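Local coordinates for Rab3 interacting molecule variant 2 (Drosophila melanogaster, PDB 4TS6), which probably acts as a scaffold at presynaptic active zones in the control of neurotransmitter release, and is represented here by its C2A domain, at residues Gln24-Val30 against Trp75-Tyr81; Phe109-Ile115 against Trp128-Gln132. All blocks are in the same frame, centred on the assembly; numbering follows the deposited sequence.

Interaction 1 of 2, residues Gln24-Val30 against Trp75-Tyr81; sequences QLIVTLV and WGQTFVY
Three reciprocal backbone pairs join extended, antiparallel strands 24-30 and 75-81 (axes 161° apart, 4.6 Å at closest): Val27 N to Phe79 O (2.9 Å) and Phe79 N to Val27 O (2.7 Å); Leu25 N to Tyr81 O and Tyr81 N to Leu25 O (both 2.9 Å); Leu29 N to Gln77 O (2.9 Å) and Gln77 N to Leu29 O (3.1 Å). At the non-hydrogen-bonded pair Thr28-Thr78, both rotamer m, the hydroxyls hydrogen-bond, OG1 to OG1 at 2.7 Å. Gly76 (phi/psi 54/40) and Gln77 both face Leu29, a G1 beta bulge; next to it Val30 O accepts from Gly76 N (3.0 Å) and Trp75 N (2.9 Å). The pair forms one margin of a four-stranded sheet in the C2 beta-sandwich, 75-81 outermost. Leu25, Val27, Leu29, Phe79 and Tyr81 share one face: Val27 CG2 meets the Tyr81 ring edge (4.3 Å to CD2), Leu29 CD1 that of Phe79 (4.4 Å to CE2). Tyr81 OH reaches Ser60 O. Opposite, Ile26 CG2 touches Thr78 CG2 at 3.6 Å.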
loop_
_atom_site.group_PDB
_atom_site.type_symbol
_atom_site.label_atom_id
_atom_site.label_comp_id
_atom_site.label_asym_id
_atom_site.label_seq_id
_atom_site.Cartn_x
_atom_site.Cartn_y
_atom_site.Cartn_z
ATOM N N GLN A 24 -1.966 17.260 5.053
ATOM C CA GLN A 24 -1.332 16.101 4.437
ATOM C C GLN A 24 -1.886 14.808 4.979
ATOM O O GLN A 24 -2.079 14.667 6.190
ATOM C CB GLN A 24 0.175 16.143 4.675
ATOM C CG GLN A 24 0.875 17.278 3.920
ATOM C CD GLN A 24 2.350 17.373 4.263
ATOM O OE1 GLN A 24 2.753 17.101 5.393
ATOM N NE2 GLN A 24 3.158 17.763 3.289
ATOM N N LEU A 25 -2.165 13.878 4.074
ATOM C CA LEU A 25 -2.459 12.508 4.464
ATOM C C LEU A 25 -1.114 11.801 4.451
ATOM O O LEU A 25 -0.397 11.879 3.462
ATOM C CB LEU A 25 -3.395 11.854 3.439
ATOM C CG LEU A 25 -3.644 10.356 3.647
ATOM C CD1 LEU A 25 -4.376 10.158 4.958
ATOM C CD2 LEU A 25 -4.448 9.767 2.485
ATOM N N ILE A 26 -0.757 11.136 5.544
ATOM C CA ILE A 26 0.549 10.469 5.622
ATOM C C ILE A 26 0.355 8.949 5.666
ATOM O O ILE A 26 -0.388 8.429 6.506
ATOM C CB ILE A 26 1.355 10.950 6.842
ATOM C CG1 ILE A 26 1.543 12.476 6.780
ATOM C CG2 ILE A 26 2.702 10.252 6.903
ATOM C CD1 ILE A 26 1.905 13.100 8.114
ATOM N N VAL A 27 1.013 8.250 4.743
ATOM C CA VAL A 27 0.816 6.816 4.554
ATOM C C VAL A 27 2.151 6.107 4.696
ATOM O O VAL A 27 3.089 6.400 3.950
ATOM C CB VAL A 27 0.247 6.522 3.142
ATOM C CG1 VAL A 27 0.005 5.022 2.949
ATOM C CG2 VAL A 27 -1.046 7.279 2.933
ATOM N N THR A 28 2.250 5.184 5.650
ATOM C CA THR A 28 3.485 4.405 5.807
ATOM C C THR A 28 3.213 2.923 5.573
ATOM O O THR A 28 2.385 2.321 6.260
ATOM C CB THR A 28 4.162 4.624 7.186
ATOM O OG1 THR A 28 4.424 6.023 7.377
ATOM C CG2 THR A 28 5.483 3.851 7.264
ATOM N N LEU A 29 3.901 2.349 4.584
ATOM C CA LEU A 29 3.863 0.910 4.375
ATOM C C LEU A 29 5.032 0.299 5.122
ATOM O O LEU A 29 6.186 0.432 4.711
ATOM C CB LEU A 29 3.981 0.571 2.897
ATOM C CG LEU A 29 2.693 0.668 2.092
ATOM C CD1 LEU A 29 2.146 2.077 2.051
ATOM C CD2 LEU A 29 2.987 0.210 0.709
ATOM N N VAL A 30 4.741 -0.369 6.225
ATOM C CA VAL A 30 5.803 -0.889 7.072
ATOM C C VAL A 30 6.370 -2.151 6.456
ATOM O O VAL A 30 7.553 -2.207 6.103
ATOM C CB VAL A 30 5.286 -1.177 8.477
ATOM C CG1 VAL A 30 6.407 -1.669 9.375
ATOM C CG2 VAL A 30 4.653 0.082 9.049
ATOM N N TRP A 75 9.510 -2.487 3.972
ATOM C CA TRP A 75 9.856 -1.274 3.229
ATOM C C TRP A 75 10.152 -0.090 4.154
ATOM O O TRP A 75 11.086 0.677 3.904
ATOM C CB TRP A 75 8.750 -0.898 2.235
ATOM C CG TRP A 75 8.398 -1.987 1.247
ATOM C CD1 TRP A 75 9.088 -2.345 0.118
ATOM C CD2 TRP A 75 7.244 -2.836 1.302
ATOM N NE1 TRP A 75 8.434 -3.381 -0.524
ATOM C CE2 TRP A 75 7.294 -3.690 0.179
ATOM C CE3 TRP A 75 6.167 -2.951 2.192
ATOM C CZ2 TRP A 75 6.307 -4.658 -0.070
ATOM C CZ3 TRP A 75 5.191 -3.910 1.943
ATOM C CH2 TRP A 75 5.268 -4.748 0.823
ATOM N N GLY A 76 9.363 0.049 5.221
ATOM C CA GLY A 76 9.446 1.212 6.086
ATOM C C GLY A 76 9.321 2.516 5.314
ATOM O O GLY A 76 10.016 3.490 5.609
ATOM N N GLN A 77 8.427 2.540 4.330
ATOM C CA GLN A 77 8.360 3.641 3.365
ATOM C C GLN A 77 7.158 4.554 3.604
ATOM O O GLN A 77 6.021 4.081 3.666
ATOM C CB GLN A 77 8.268 3.061 1.953
ATOM C CG GLN A 77 8.673 4.018 0.855
ATOM C CD GLN A 77 9.809 3.481 -0.023
ATOM O OE1 GLN A 77 10.019 2.260 -0.163
ATOM N NE2 GLN A 77 10.544 4.403 -0.627
ATOM N N THR A 78 7.409 5.856 3.726
ATOM C CA THR A 78 6.341 6.829 3.984
ATOM C C THR A 78 6.047 7.662 2.741
ATOM O O THR A 78 6.967 8.106 2.050
ATOM C CB THR A 78 6.700 7.737 5.169
ATOM O OG1 THR A 78 6.725 6.951 6.367
ATOM C CG2 THR A 78 5.686 8.866 5.335
ATOM N N PHE A 79 4.764 7.835 2.432
ATOM C CA PHE A 79 4.354 8.669 1.306
ATOM C C PHE A 79 3.444 9.766 1.832
ATOM O O PHE A 79 2.758 9.582 2.836
ATOM C CB PHE A 79 3.603 7.837 0.264
ATOM C CG PHE A 79 4.416 6.697 -0.307
ATOM C CD1 PHE A 79 5.583 6.944 -1.018
ATOM C CD2 PHE A 79 3.995 5.385 -0.147
ATOM C CE1 PHE A 79 6.335 5.888 -1.548
ATOM C CE2 PHE A 79 4.732 4.329 -0.675
ATOM C CZ PHE A 79 5.905 4.586 -1.378
ATOM N N VAL A 80 3.435 10.908 1.157
ATOM C CA VAL A 80 2.629 12.038 1.613
ATOM C C VAL A 80 1.719 12.516 0.482
ATOM O O VAL A 80 2.162 12.631 -0.662
ATOM C CB VAL A 80 3.527 13.200 2.094
ATOM C CG1 VAL A 80 2.689 14.407 2.453
ATOM C CG2 VAL A 80 4.342 12.767 3.293
ATOM N N TYR A 81 0.447 12.750 0.797
ATOM C CA TYR A 81 -0.491 13.348 -0.150
ATOM C C TYR A 81 -0.877 14.712 0.383
ATOM O O TYR A 81 -1.394 14.800 1.488
ATOM C CB TYR A 81 -1.744 12.486 -0.273
ATOM C CG TYR A 81 -1.514 11.202 -1.031
ATOM C CD1 TYR A 81 -1.448 11.202 -2.420
ATOM C CD2 TYR A 81 -1.365 9.994 -0.366
ATOM C CE1 TYR A 81 -1.235 10.026 -3.134
ATOM C CE2 TYR A 81 -1.151 8.799 -1.078
ATOM C CZ TYR A 81 -1.085 8.834 -2.461
ATOM O OH TYR A 81 -0.881 7.675 -3.184
#

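Interaction 2 of 2, residues Phe109-Ile115 against Trp128-Gln132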
loop_
_atom_site.group_PDB
_atom_site.type_symbol
_atom_site.label_atom_id
_atom_site.label_comp_id
_atom_site.label_asym_id
_atom_site.label_seq_id
_atom_site.Cartn_x
_atom_site.Cartn_y
_atom_site.Cartn_z
ATOM N N PHE A 109 0.004 -9.620 -9.897
ATOM C CA PHE A 109 -0.792 -9.075 -8.809
ATOM C C PHE A 109 -0.762 -10.027 -7.600
ATOM O O PHE A 109 -1.003 -11.228 -7.735
ATOM C CB PHE A 109 -2.228 -8.847 -9.309
ATOM C CG PHE A 109 -3.211 -8.442 -8.224
ATOM C CD1 PHE A 109 -3.291 -7.136 -7.788
ATOM C CD2 PHE A 109 -4.070 -9.375 -7.673
ATOM C CE1 PHE A 109 -4.210 -6.766 -6.802
ATOM C CE2 PHE A 109 -4.972 -9.012 -6.688
ATOM C CZ PHE A 109 -5.041 -7.711 -6.259
ATOM N N ILE A 110 -0.448 -9.509 -6.419
ATOM C CA ILE A 110 -0.411 -10.362 -5.233
ATOM C C ILE A 110 -1.675 -10.172 -4.394
ATOM O O ILE A 110 -2.220 -11.128 -3.853
ATOM C CB ILE A 110 0.802 -10.037 -4.324
ATOM C CG1 ILE A 110 2.117 -10.322 -5.030
ATOM C CG2 ILE A 110 0.746 -10.873 -3.035
ATOM C CD1 ILE A 110 3.334 -9.950 -4.178
ATOM N N GLY A 111 -2.128 -8.932 -4.275
ATOM C CA GLY A 111 -3.265 -8.622 -3.420
ATOM C C GLY A 111 -3.366 -7.138 -3.174
ATOM O O GLY A 111 -2.451 -6.378 -3.500
ATOM N N GLU A 112 -4.469 -6.715 -2.561
ATOM C CA GLU A 112 -4.718 -5.295 -2.404
ATOM C C GLU A 112 -5.378 -5.045 -1.061
ATOM O O GLU A 112 -5.990 -5.941 -0.477
ATOM C CB GLU A 112 -5.646 -4.780 -3.526
ATOM C CG GLU A 112 -7.060 -5.375 -3.429
ATOM C CD GLU A 112 -8.054 -4.719 -4.366
ATOM O OE1 GLU A 112 -9.280 -4.904 -4.158
ATOM O OE2 GLU A 112 -7.615 -4.032 -5.312
ATOM N N VAL A 113 -5.205 -3.824 -0.567
ATOM C CA VAL A 113 -5.901 -3.356 0.620
ATOM C C VAL A 113 -6.488 -2.035 0.194
ATOM O O VAL A 113 -5.777 -1.169 -0.320
ATOM C CB VAL A 113 -4.934 -3.158 1.804
ATOM C CG1 VAL A 113 -5.622 -2.417 2.944
ATOM C CG2 VAL A 113 -4.419 -4.510 2.308
ATOM N N VAL A 114 -7.798 -1.898 0.345
ATOM C CA VAL A 114 -8.454 -0.663 -0.046
ATOM C C VAL A 114 -9.088 -0.045 1.184
ATOM O O VAL A 114 -9.876 -0.690 1.885
ATOM C CB VAL A 114 -9.515 -0.895 -1.137
ATOM C CG1 VAL A 114 -10.158 0.425 -1.530
ATOM C CG2 VAL A 114 -8.875 -1.517 -2.357
ATOM N N ILE A 115 -8.723 1.196 1.468
ATOM C CA ILE A 115 -9.227 1.832 2.682
ATOM C C ILE A 115 -10.235 2.929 2.371
ATOM O O ILE A 115 -9.956 3.814 1.571
ATOM C CB ILE A 115 -8.071 2.341 3.554
ATOM C CG1 ILE A 115 -7.303 1.122 4.115
ATOM C CG2 ILE A 115 -8.599 3.190 4.699
ATOM C CD1 ILE A 115 -5.989 1.453 4.787
ATOM N N TRP A 128 -2.933 -4.001 10.831
ATOM C CA TRP A 128 -2.760 -5.061 9.848
ATOM C C TRP A 128 -4.010 -5.274 9.010
ATOM O O TRP A 128 -5.119 -5.335 9.537
ATOM C CB TRP A 128 -2.388 -6.364 10.535
ATOM C CG TRP A 128 -1.018 -6.363 11.123
ATOM C CD1 TRP A 128 -0.664 -5.987 12.394
ATOM C CD2 TRP A 128 0.189 -6.787 10.479
ATOM N NE1 TRP A 128 0.693 -6.139 12.565
ATOM C CE2 TRP A 128 1.236 -6.644 11.411
ATOM C CE3 TRP A 128 0.485 -7.273 9.197
ATOM C CZ2 TRP A 128 2.560 -6.956 11.098
ATOM C CZ3 TRP A 128 1.802 -7.595 8.891
ATOM C CH2 TRP A 128 2.821 -7.434 9.836
ATOM N N TYR A 129 -3.822 -5.396 7.699
ATOM C CA TYR A 129 -4.940 -5.571 6.786
ATOM C C TYR A 129 -4.752 -6.809 5.930
ATOM O O TYR A 129 -3.686 -7.014 5.337
ATOM C CB TYR A 129 -5.050 -4.355 5.875
ATOM C CG TYR A 129 -5.329 -3.073 6.618
ATOM C CD1 TYR A 129 -4.297 -2.311 7.137
ATOM C CD2 TYR A 129 -6.626 -2.628 6.797
ATOM C CE1 TYR A 129 -4.553 -1.131 7.822
ATOM C CE2 TYR A 129 -6.891 -1.456 7.470
ATOM C CZ TYR A 129 -5.854 -0.711 7.978
ATOM O OH TYR A 129 -6.130 0.455 8.648
ATOM N N GLN A 130 -5.802 -7.613 5.847
ATOM C CA GLN A 130 -5.775 -8.844 5.070
ATOM C C GLN A 130 -5.708 -8.478 3.595
ATOM O O GLN A 130 -6.481 -7.640 3.135
ATOM C CB GLN A 130 -7.052 -9.635 5.338
ATOM C CG GLN A 130 -6.969 -11.075 4.927
ATOM C CD GLN A 130 -5.937 -11.829 5.739
ATOM O OE1 GLN A 130 -5.756 -11.569 6.932
ATOM N NE2 GLN A 130 -5.240 -12.758 5.094
ATOM N N LEU A 131 -4.778 -9.067 2.851
ATOM C CA LEU A 131 -4.734 -8.796 1.414
ATOM C C LEU A 131 -5.977 -9.421 0.779
ATOM O O LEU A 131 -6.396 -10.510 1.177
ATOM C CB LEU A 131 -3.467 -9.375 0.779
ATOM C CG LEU A 131 -2.151 -8.651 1.069
ATOM C CD1 LEU A 131 -0.984 -9.354 0.385
ATOM C CD2 LEU A 131 -2.213 -7.224 0.592
ATOM N N GLN A 132 -6.579 -8.716 -0.175
ATOM C CA GLN A 132 -7.807 -9.185 -0.817
ATOM C C GLN A 132 -7.571 -9.395 -2.306
ATOM O O GLN A 132 -6.668 -8.795 -2.892
ATOM C CB GLN A 132 -8.933 -8.168 -0.621
ATOM C CG GLN A 132 -9.225 -7.838 0.836
ATOM C CD GLN A 132 -10.089 -8.879 1.508
ATOM O OE1 GLN A 132 -10.821 -9.609 0.847
ATOM N NE2 GLN A 132 -10.013 -8.950 2.833
ATOM O OXT GLN A 132 -8.279 -10.162 -2.956
#
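Strands 109-115 and 128-130 belong to different sheets of the C2 beta-sandwich, and their axes diverge by 120° (closest approach 7.4 Å). Each is an outermost strand of its own sheet, so the contact bridges the two layers along one margin. The backbones join only where the chain runs on past its last strand: Glu112 N donates to Gln132 O (3.0 Å) and Gln132 N to Glu112 O (2.9 Å), Gln132 being the last residue of the crystallised fragment. Just before Glu112, Ile110 and Gly111 form a classic beta bulge opposite Leu98, and Gly111 CA lies 3.4 Å from Gln132 O; a CB on Gly111 would clash with Leu131. Between the layers, Val113 CG1 and CG2 both lie 3.6 Å from Tyr129 CB, and CG2 reaches Leu131 CD2 at 3.9 Å, while Ile110 CG2 approaches Leu131 CD1 at 4.1 Å. Tyr129, whose OH bonds to His120, makes a ring-face CH-pi contact: Ile115 CD1 sits 4.2 Å from the ring centroid, 24° off the normal.

In the fold
From the N terminus, strand 11-19 leads into 24-30. Interaction 1 closes a loop of 44 residues, within which the chain visits the other sheet through strands 46-53 and 62-63 before returning at 75-81. The chain crosses again to 93-100 and 108-116, and interaction 2 closes a second loop of 12 residues as strand 123-130 rejoins the first sheet. The loops follow in series, neither nesting nor crossing. Interaction 1 lies within one sheet, whereas interaction 2 connects both. Strand 11-19 lies between their partners 24-33 and 123-130, and its Leu16 meets Val27 from the neighbouring strand and Ile115 from the facing sheet. The contact centres are about 16 Å apart, on opposite sides of the domain's centre.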